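Local coordinates for Bd3460 (Bdellovibrio bacteriovorus, PDB 5CEC), which binds the predatory endopeptidase Bd3459 as its ankyrin-repeat immunity protein, and so probably protects the predator from its own enzyme during cell invasion, at residues Val111-Ile116 with Ala146-Ala151; Val122-Ala127 with Asp132-Arg137. All coordinates share one frame; numbering follows the deposited sequence.

Interaction 1: residues Val111-Ile116 with Ala146-Ala151; sequences VAEELI and AESILA
Ile116 and Glu113 reach from helix 109-117 to Ile149 and Ser148 on helix 143-152. Both helices belong to an ankyrin-repeat stack; helix 109-117 lies in the predicted repeat 95-127. The two short segments run nearly parallel, at 14°, with their axes 10.4 Å apart. At that spacing side chains alone bridge the gap, and the buried surface is small. The closely packed part is apolar. Ile116 points its CB toward the other helix, and its CD1 lies 3.9 Å from CG1 of Ile149. The two isoleucines cross at about a right angle. Ile116 has CG1 anti to the carbonyl carbon (chi1 -66°), which carries CD1 across to the flank of Ile149. The same CD1 also rests 4.2 Å from CB of Ser148. Inward, Ile116 touches Leu100 and Val122, while Ile149 lies on Leu134 and Phe135, so this part continues into the core of the stack.

The other side is looser, polar and partly exposed. Here the Glu113 carboxylate is hydrogen-bonded to two hydroxyls of helix 143-152, those of Ser148 and Thr145. Glu113 bends at chi2 (-66°) to bring the group alongside Ser148. Its OE2 is bonded to Thr145 OG1. Two bonds from neighbouring turns should therefore limit its rotation. Lys144 O, one turn back, is a second acceptor near Ser148 OG, and the two acceptors compete for its one proton. In the bond to Glu113, Ser148 OG sits 2.8 Å from Glu113 OE1 and meets the syn lone pair of that oxygen.

Interaction 2: residues Val122-Ala127 with Asp132-Arg137; sequences VDIIVA and DTLFMR
Val126 has CG1 opposite its carbonyl carbon (chi1 -56°), which leaves CG2 between the backbone N and the carbonyl carbon, and Arg137 folds back at chi2 and chi3 to bring its guanidinium against that methyl. CG2 lies over one guanidinium face, offset toward the rim, 3.6 Å from NH2 of Arg137. The guanidinium edge is held as well. Arg137 NH2 forms a salt bridge to Asp132 OD2 at 2.9 Å, with the oxygen in the guanidinium plane and met on its anti side. Asp132 OD1 is hydrogen-bonded to Asn161, so both carboxylate oxygens have partners.

The backbones meet in a single bridge, Ile125 with Thr133. Val126 N donates to Asp132 O at 2.9 Å. Leu134 N donates to Ile124 O at 3.0 Å. In the ankyrin fold a loop links successive helix pairs; here the loop after helix 109-117 turns back against the start of helix 134-141. Thr133 is the N-cap of that helix, and its OG1 accepts from Met136 N at 3.0 Å.

Beside the bridge the contact is apolar and buried. Ile124 and Leu134 lie side by side, pointing the same way, with Ile124 CG1 3.8 Å from Leu134 CB. Val126 crosses Leu134 at about a right angle, its CG1 4.0 Å from Leu134 CD1. Leu134 also packs on Leu100 and Val104 of helix 99-105.

Waters complete the join. One links Val122 O to Phe135 N in the first turn of the helix. Two others connect Ala127 O to the guanidinium, one through NH1 and one through NH2. At this end the chain of Bd3459 packs against the contact: its Ser393 touches Ala127 and its Gln400 touches Arg137.

Following the chain from the N terminus, helix 109-117 comes first of the parts in contact and supplies residues 111-116 of interaction 1. The chain then enters the loop holding 122-127. After four intervening residues it reaches 132-137 at the start of helix 134-141, and interaction 2 closes this short loop. After that helix the chain turns into helix 143-152, where 146-151 closes the longer loop of interaction 1. Interaction 2 is therefore nested inside interaction 1, with the centres about 12 Å apart. The two contacts touch: Phe135 CE1 lies 3.4 Å from Leu150 CG, and Val122 CG2 approaches Ile149 O. Interaction 1 ties helix 109-117 to helix 143-152; interaction 2 ties the preceding loop to helix 134-141.

Interaction 1: residues Val111-Ile116 with Ala146-Ala151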
ATOM      1  N   VAL B 111     -13.985   0.129  -5.465  1.00 17.24           N
ATOM      2  CA  VAL B 111     -15.148  -0.082  -4.635  1.00 16.65           C
ATOM      3  C   VAL B 111     -16.200   0.984  -4.936  1.00 15.93           C
ATOM      4  O   VAL B 111     -17.404   0.689  -5.060  1.00 16.11           O
ATOM      5  CB  VAL B 111     -14.787  -0.104  -3.137  1.00 16.63           C
ATOM      6  CG1 VAL B 111     -16.048  -0.066  -2.295  1.00 16.73           C
ATOM      7  CG2 VAL B 111     -13.964  -1.340  -2.792  1.00 17.90           C
ATOM      8  N   ALA B 112     -15.760   2.221  -5.066  1.00 14.86           N
ATOM      9  CA  ALA B 112     -16.700   3.313  -5.337  1.00 15.78           C
ATOM     10  C   ALA B 112     -17.455   3.001  -6.645  1.00 15.66           C
ATOM     11  O   ALA B 112     -18.693   3.161  -6.702  1.00 16.13           O
ATOM     12  CB  ALA B 112     -15.977   4.650  -5.461  1.00 15.79           C
ATOM     13  N   GLU B 113     -16.731   2.586  -7.692  1.00 17.22           N
ATOM     14  CA  GLU B 113     -17.388   2.241  -8.945  1.00 17.91           C
ATOM     15  C   GLU B 113     -18.406   1.142  -8.784  1.00 17.34           C
ATOM     16  O   GLU B 113     -19.496   1.236  -9.355  1.00 18.65           O
ATOM     17  CB  GLU B 113     -16.390   1.886 -10.050  1.00 17.79           C
ATOM     18  CG  GLU B 113     -15.575   3.082 -10.519  1.00 19.71           C
ATOM     19  CD  GLU B 113     -16.444   4.098 -11.209  1.00 23.60           C
ATOM     20  OE1 GLU B 113     -16.932   3.813 -12.320  1.00 29.59           O
ATOM     21  OE2 GLU B 113     -16.705   5.142 -10.596  1.00 25.86           O
ATOM     22  N   GLU B 114     -18.048   0.116  -8.017  1.00 17.32           N
ATOM     23  CA  GLU B 114     -18.947  -0.995  -7.743  1.00 18.18           C
ATOM     24  C   GLU B 114     -20.206  -0.495  -7.064  1.00 17.13           C
ATOM     25  O   GLU B 114     -21.300  -0.910  -7.416  1.00 18.39           O
ATOM     26  CB  GLU B 114     -18.241  -2.048  -6.884  1.00 18.55           C
ATOM     27  CG  GLU B 114     -19.034  -3.327  -6.651  1.00 22.68           C
ATOM     28  CD  GLU B 114     -19.145  -4.234  -7.867  1.00 25.64           C
ATOM     29  OE1 GLU B 114     -18.363  -4.091  -8.833  1.00 32.15           O
ATOM     30  OE2 GLU B 114     -20.034  -5.106  -7.837  1.00 33.64           O
ATOM     31  N   LEU B 115     -20.054   0.353  -6.051  1.00 15.87           N
ATOM     32  CA  LEU B 115     -21.190   0.862  -5.280  1.00 15.42           C
ATOM     33  C   LEU B 115     -22.099   1.738  -6.128  1.00 16.72           C
ATOM     34  O   LEU B 115     -23.340   1.612  -6.079  1.00 17.08           O
ATOM     35  CB  LEU B 115     -20.735   1.595  -4.019  1.00 14.87           C
ATOM     36  CG  LEU B 115     -20.173   0.682  -2.928  1.00 15.92           C
ATOM     37  CD1 LEU B 115     -19.487   1.527  -1.883  1.00 17.22           C
ATOM     38  CD2 LEU B 115     -21.237  -0.171  -2.265  1.00 18.97           C
ATOM     39  N   ILE B 116     -21.502   2.581  -6.964  1.00 16.92           N
ATOM     40  CA  ILE B 116     -22.318   3.428  -7.860  1.00 18.24           C
ATOM     41  C   ILE B 116     -23.127   2.567  -8.869  1.00 19.12           C
ATOM     42  O   ILE B 116     -24.307   2.814  -9.060  1.00 20.83           O
ATOM     43  CB  ILE B 116     -21.420   4.470  -8.582  1.00 18.10           C
ATOM     44  CG1 ILE B 116     -20.840   5.456  -7.557  1.00 17.93           C
ATOM     45  CG2 ILE B 116     -22.192   5.240  -9.654  1.00 19.31           C
ATOM     46  CD1 ILE B 116     -19.724   6.325  -8.084  1.00 18.80           C
ATOM     47  N   ALA B 146     -15.358  10.534 -10.675  1.00 15.95           N
ATOM     48  CA  ALA B 146     -16.018  11.825 -10.792  1.00 17.32           C
ATOM     49  C   ALA B 146     -17.048  11.786 -11.956  1.00 17.66           C
ATOM     50  O   ALA B 146     -18.166  12.292 -11.831  1.00 18.51           O
ATOM     51  CB  ALA B 146     -14.983  12.933 -10.999  1.00 19.10           C
ATOM     52  N   GLU B 147     -16.637  11.225 -13.094  1.00 18.17           N
ATOM     53  CA  GLU B 147     -17.526  11.052 -14.268  1.00 18.98           C
ATOM     54  C   GLU B 147     -18.716  10.144 -13.933  1.00 19.20           C
ATOM     55  O   GLU B 147     -19.834  10.444 -14.313  1.00 20.67           O
ATOM     56  CB  GLU B 147     -16.743  10.532 -15.484  1.00 21.82           C
ATOM     57  CG  GLU B 147     -15.780  11.550 -16.033  1.00 25.67           C
ATOM     58  CD  GLU B 147     -14.997  11.127 -17.243  1.00 32.14           C
ATOM     59  OE1 GLU B 147     -14.676   9.934 -17.398  1.00 39.13           O
ATOM     60  OE2 GLU B 147     -14.673  12.029 -18.047  1.00 39.92           O
ATOM     61  N   SER B 148     -18.474   9.042 -13.229  1.00 17.98           N
ATOM     62  CA  SER B 148     -19.560   8.165 -12.835  1.00 18.84           C
ATOM     63  C   SER B 148     -20.592   8.859 -11.957  1.00 17.15           C
ATOM     64  O   SER B 148     -21.793   8.607 -12.081  1.00 19.69           O
ATOM     65  CB  SER B 148     -19.036   6.906 -12.161  1.00 19.33           C
ATOM     66  OG  SER B 148     -18.263   6.118 -13.072  1.00 21.14           O
ATOM     67  N   ILE B 149     -20.125   9.712 -11.068  1.00 17.04           N
ATOM     68  CA  ILE B 149     -21.031  10.488 -10.219  1.00 16.35           C
ATOM     69  C   ILE B 149     -21.887  11.431 -11.069  1.00 17.10           C
ATOM     70  O   ILE B 149     -23.101  11.493 -10.910  1.00 17.73           O
ATOM     71  CB  ILE B 149     -20.228  11.225  -9.128  1.00 16.21           C
ATOM     72  CG1 ILE B 149     -19.664  10.221  -8.128  1.00 15.66           C
ATOM     73  CG2 ILE B 149     -21.056  12.299  -8.449  1.00 16.36           C
ATOM     74  CD1 ILE B 149     -18.561  10.778  -7.267  1.00 16.08           C
ATOM     75  N   LEU B 150     -21.255  12.168 -11.970  1.00 17.68           N
ATOM     76  CA  LEU B 150     -21.984  13.120 -12.808  1.00 18.00           C
ATOM     77  C   LEU B 150     -22.969  12.430 -13.753  1.00 19.72           C
ATOM     78  O   LEU B 150     -24.003  12.976 -14.088  1.00 21.01           O
ATOM     79  CB  LEU B 150     -21.022  13.971 -13.633  1.00 18.57           C
ATOM     80  CG  LEU B 150     -20.162  14.923 -12.792  1.00 18.77           C
ATOM     81  CD1 LEU B 150     -19.217  15.656 -13.740  1.00 20.73           C
ATOM     82  CD2 LEU B 150     -20.995  15.897 -11.989  1.00 20.90           C
ATOM     83  N   ALA B 151     -22.652  11.212 -14.159  1.00 20.13           N
ATOM     84  CA  ALA B 151     -23.563  10.446 -15.014  1.00 21.46           C
ATOM     85  C   ALA B 151     -24.881  10.165 -14.282  1.00 22.45           C
ATOM     86  O   ALA B 151     -25.907  10.000 -14.904  1.00 26.28           O
ATOM     87  CB  ALA B 151     -22.896   9.152 -15.445  1.00 23.53           C
TER

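Interaction 2: residues Val122-Ala127 with Asp132-Arg137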
ATOM      1  N   VAL B 122     -25.206   9.016  -4.990  1.00 15.83           N
ATOM      2  CA  VAL B 122     -24.018   9.813  -5.207  1.00 16.33           C
ATOM      3  C   VAL B 122     -24.139  11.240  -4.690  1.00 16.10           C
ATOM      4  O   VAL B 122     -23.115  11.932  -4.582  1.00 15.55           O
ATOM      5  CB  VAL B 122     -23.560   9.798  -6.674  1.00 16.31           C
ATOM      6  CG1 VAL B 122     -23.312   8.374  -7.159  1.00 18.16           C
ATOM      7  CG2 VAL B 122     -24.577  10.486  -7.582  1.00 17.07           C
ATOM      8  N   ASP B 123     -25.364  11.695  -4.393  1.00 16.79           N
ATOM      9  CA  ASP B 123     -25.589  13.043  -3.862  1.00 16.07           C
ATOM     10  C   ASP B 123     -25.477  13.005  -2.346  1.00 16.31           C
ATOM     11  O   ASP B 123     -26.452  13.148  -1.609  1.00 17.51           O
ATOM     12  CB  ASP B 123     -26.915  13.597  -4.314  1.00 17.74           C
ATOM     13  CG  ASP B 123     -27.126  15.047  -3.917  1.00 18.33           C
ATOM     14  OD1 ASP B 123     -26.189  15.696  -3.373  1.00 18.97           O
ATOM     15  OD2 ASP B 123     -28.253  15.543  -4.128  1.00 22.30           O
ATOM     16  N   ILE B 124     -24.235  12.874  -1.889  1.00 14.37           N
ATOM     17  CA  ILE B 124     -23.929  12.739  -0.463  1.00 14.35           C
ATOM     18  C   ILE B 124     -22.768  13.642  -0.108  1.00 14.12           C
ATOM     19  O   ILE B 124     -22.081  14.188  -0.999  1.00 14.19           O
ATOM     20  CB  ILE B 124     -23.636  11.277  -0.081  1.00 14.81           C
ATOM     21  CG1 ILE B 124     -22.365  10.748  -0.782  1.00 15.13           C
ATOM     22  CG2 ILE B 124     -24.854  10.414  -0.384  1.00 15.33           C
ATOM     23  CD1 ILE B 124     -22.035   9.315  -0.455  1.00 15.89           C
ATOM     24  N   ILE B 125     -22.575  13.818   1.201  1.00 14.57           N
ATOM     25  CA  ILE B 125     -21.549  14.680   1.777  1.00 14.77           C
ATOM     26  C   ILE B 125     -20.537  13.833   2.542  1.00 14.47           C
ATOM     27  O   ILE B 125     -20.899  12.900   3.249  1.00 16.73           O
ATOM     28  CB  ILE B 125     -22.191  15.688   2.761  1.00 16.30           C
ATOM     29  CG1 ILE B 125     -23.252  16.561   2.062  1.00 17.95           C
ATOM     30  CG2 ILE B 125     -21.165  16.573   3.459  1.00 16.88           C
ATOM     31  CD1 ILE B 125     -22.778  17.313   0.856  1.00 19.30           C
ATOM     32  N   VAL B 126     -19.265  14.156   2.353  1.00 13.51           N
ATOM     33  CA  VAL B 126     -18.189  13.466   3.049  1.00 13.84           C
ATOM     34  C   VAL B 126     -17.860  14.238   4.336  1.00 13.55           C
ATOM     35  O   VAL B 126     -18.141  15.429   4.471  1.00 15.37           O
ATOM     36  CB  VAL B 126     -16.944  13.247   2.157  1.00 14.18           C
ATOM     37  CG1 VAL B 126     -17.337  12.490   0.886  1.00 14.54           C
ATOM     38  CG2 VAL B 126     -16.213  14.544   1.774  1.00 14.13           C
ATOM     39  N   ALA B 127     -17.223  13.540   5.242  1.00 14.34           N
ATOM     40  CA  ALA B 127     -16.931  14.089   6.552  1.00 14.24           C
ATOM     41  C   ALA B 127     -15.946  15.258   6.457  1.00 14.00           C
ATOM     42  O   ALA B 127     -15.183  15.378   5.484  1.00 14.90           O
ATOM     43  CB  ALA B 127     -16.356  13.014   7.463  1.00 15.42           C
ATOM     44  N   ASP B 132     -17.734  18.906   2.064  1.00 15.85           N
ATOM     45  CA  ASP B 132     -17.457  18.608   0.668  1.00 14.93           C
ATOM     46  C   ASP B 132     -18.450  17.564   0.147  1.00 14.15           C
ATOM     47  O   ASP B 132     -18.812  16.605   0.853  1.00 15.39           O
ATOM     48  CB  ASP B 132     -16.059  18.045   0.486  1.00 15.12           C
ATOM     49  CG  ASP B 132     -14.957  19.087   0.498  1.00 15.14           C
ATOM     50  OD1 ASP B 132     -15.244  20.297   0.453  1.00 17.00           O
ATOM     51  OD2 ASP B 132     -13.791  18.619   0.486  1.00 16.79           O
ATOM     52  N   THR B 133     -18.904  17.797  -1.075  1.00 14.25           N
ATOM     53  CA  THR B 133     -19.685  16.777  -1.755  1.00 14.31           C
ATOM     54  C   THR B 133     -18.806  15.598  -2.139  1.00 13.46           C
ATOM     55  O   THR B 133     -17.593  15.741  -2.315  1.00 14.27           O
ATOM     56  CB  THR B 133     -20.387  17.292  -3.014  1.00 14.68           C
ATOM     57  OG1 THR B 133     -19.390  17.672  -3.968  1.00 14.91           O
ATOM     58  CG2 THR B 133     -21.295  18.468  -2.694  1.00 15.79           C
ATOM     59  N   LEU B 134     -19.416  14.437  -2.282  1.00 13.76           N
ATOM     60  CA  LEU B 134     -18.719  13.265  -2.840  1.00 13.71           C
ATOM     61  C   LEU B 134     -18.051  13.611  -4.179  1.00 13.77           C
ATOM     62  O   LEU B 134     -16.900  13.218  -4.442  1.00 13.80           O
ATOM     63  CB  LEU B 134     -19.682  12.104  -3.042  1.00 13.38           C
ATOM     64  CG  LEU B 134     -19.047  10.764  -3.370  1.00 14.12           C
ATOM     65  CD1 LEU B 134     -18.474  10.146  -2.092  1.00 14.90           C
ATOM     66  CD2 LEU B 134     -20.059   9.823  -3.993  1.00 14.63           C
ATOM     67  N   PHE B 135     -18.795  14.318  -5.027  1.00 13.70           N
ATOM     68  CA  PHE B 135     -18.255  14.720  -6.329  1.00 14.21           C
ATOM     69  C   PHE B 135     -16.965  15.510  -6.178  1.00 14.22           C
ATOM     70  O   PHE B 135     -15.997  15.249  -6.893  1.00 14.45           O
ATOM     71  CB  PHE B 135     -19.253  15.551  -7.159  1.00 14.44           C
ATOM     72  CG  PHE B 135     -18.632  16.029  -8.428  1.00 14.74           C
ATOM     73  CD1 PHE B 135     -18.356  15.144  -9.445  1.00 14.83           C
ATOM     74  CD2 PHE B 135     -18.239  17.352  -8.560  1.00 14.65           C
ATOM     75  CE1 PHE B 135     -17.680  15.562 -10.585  1.00 15.75           C
ATOM     76  CE2 PHE B 135     -17.547  17.778  -9.662  1.00 15.01           C
ATOM     77  CZ  PHE B 135     -17.279  16.886 -10.693  1.00 16.89           C
ATOM     78  N   MET B 136     -16.957  16.486  -5.274  1.00 13.80           N
ATOM     79  CA  MET B 136     -15.752  17.281  -5.068  1.00 14.00           C
ATOM     80  C   MET B 136     -14.541  16.452  -4.703  1.00 13.77           C
ATOM     81  O   MET B 136     -13.453  16.668  -5.210  1.00 14.13           O
ATOM     82  CB  MET B 136     -15.981  18.349  -3.989  1.00 15.36           C
ATOM     83  CG  MET B 136     -16.840  19.463  -4.470  1.00 16.14           C
ATOM     84  SD  MET B 136     -17.361  20.575  -3.153  1.00 17.78           S
ATOM     85  CE  MET B 136     -15.833  21.416  -2.768  1.00 17.82           C
ATOM     86  N   ARG B 137     -14.728  15.515  -3.807  1.00 12.96           N
ATOM     87  CA  ARG B 137     -13.647  14.685  -3.352  1.00 13.50           C
ATOM     88  C   ARG B 137     -13.114  13.818  -4.497  1.00 13.88           C
ATOM     89  O   ARG B 137     -11.894  13.682  -4.699  1.00 15.09           O
ATOM     90  CB  ARG B 137     -14.071  13.855  -2.130  1.00 14.14           C
ATOM     91  CG  ARG B 137     -12.942  13.049  -1.504  1.00 14.01           C
ATOM     92  CD  ARG B 137     -11.742  13.869  -1.048  1.00 14.20           C
ATOM     93  NE  ARG B 137     -12.168  15.024  -0.248  1.00 14.35           N
ATOM     94  CZ  ARG B 137     -12.459  15.012   1.059  1.00 13.80           C
ATOM     95  NH1 ARG B 137     -12.256  13.930   1.781  1.00 13.77           N
ATOM     96  NH2 ARG B 137     -12.952  16.098   1.627  1.00 13.96           N
TER
HETATM   97  O   HOH W   1     -21.718  14.443  -4.870  1.00 16.08           O
HETATM   98  O   HOH W   2     -13.456  13.521   4.302  1.00 15.39           O
HETATM   99  O   HOH W   3     -16.007  17.877   4.082  1.00 19.85           O
HETATM  100  O   HOH W   4     -13.029  16.794   4.430  1.00 20.19           O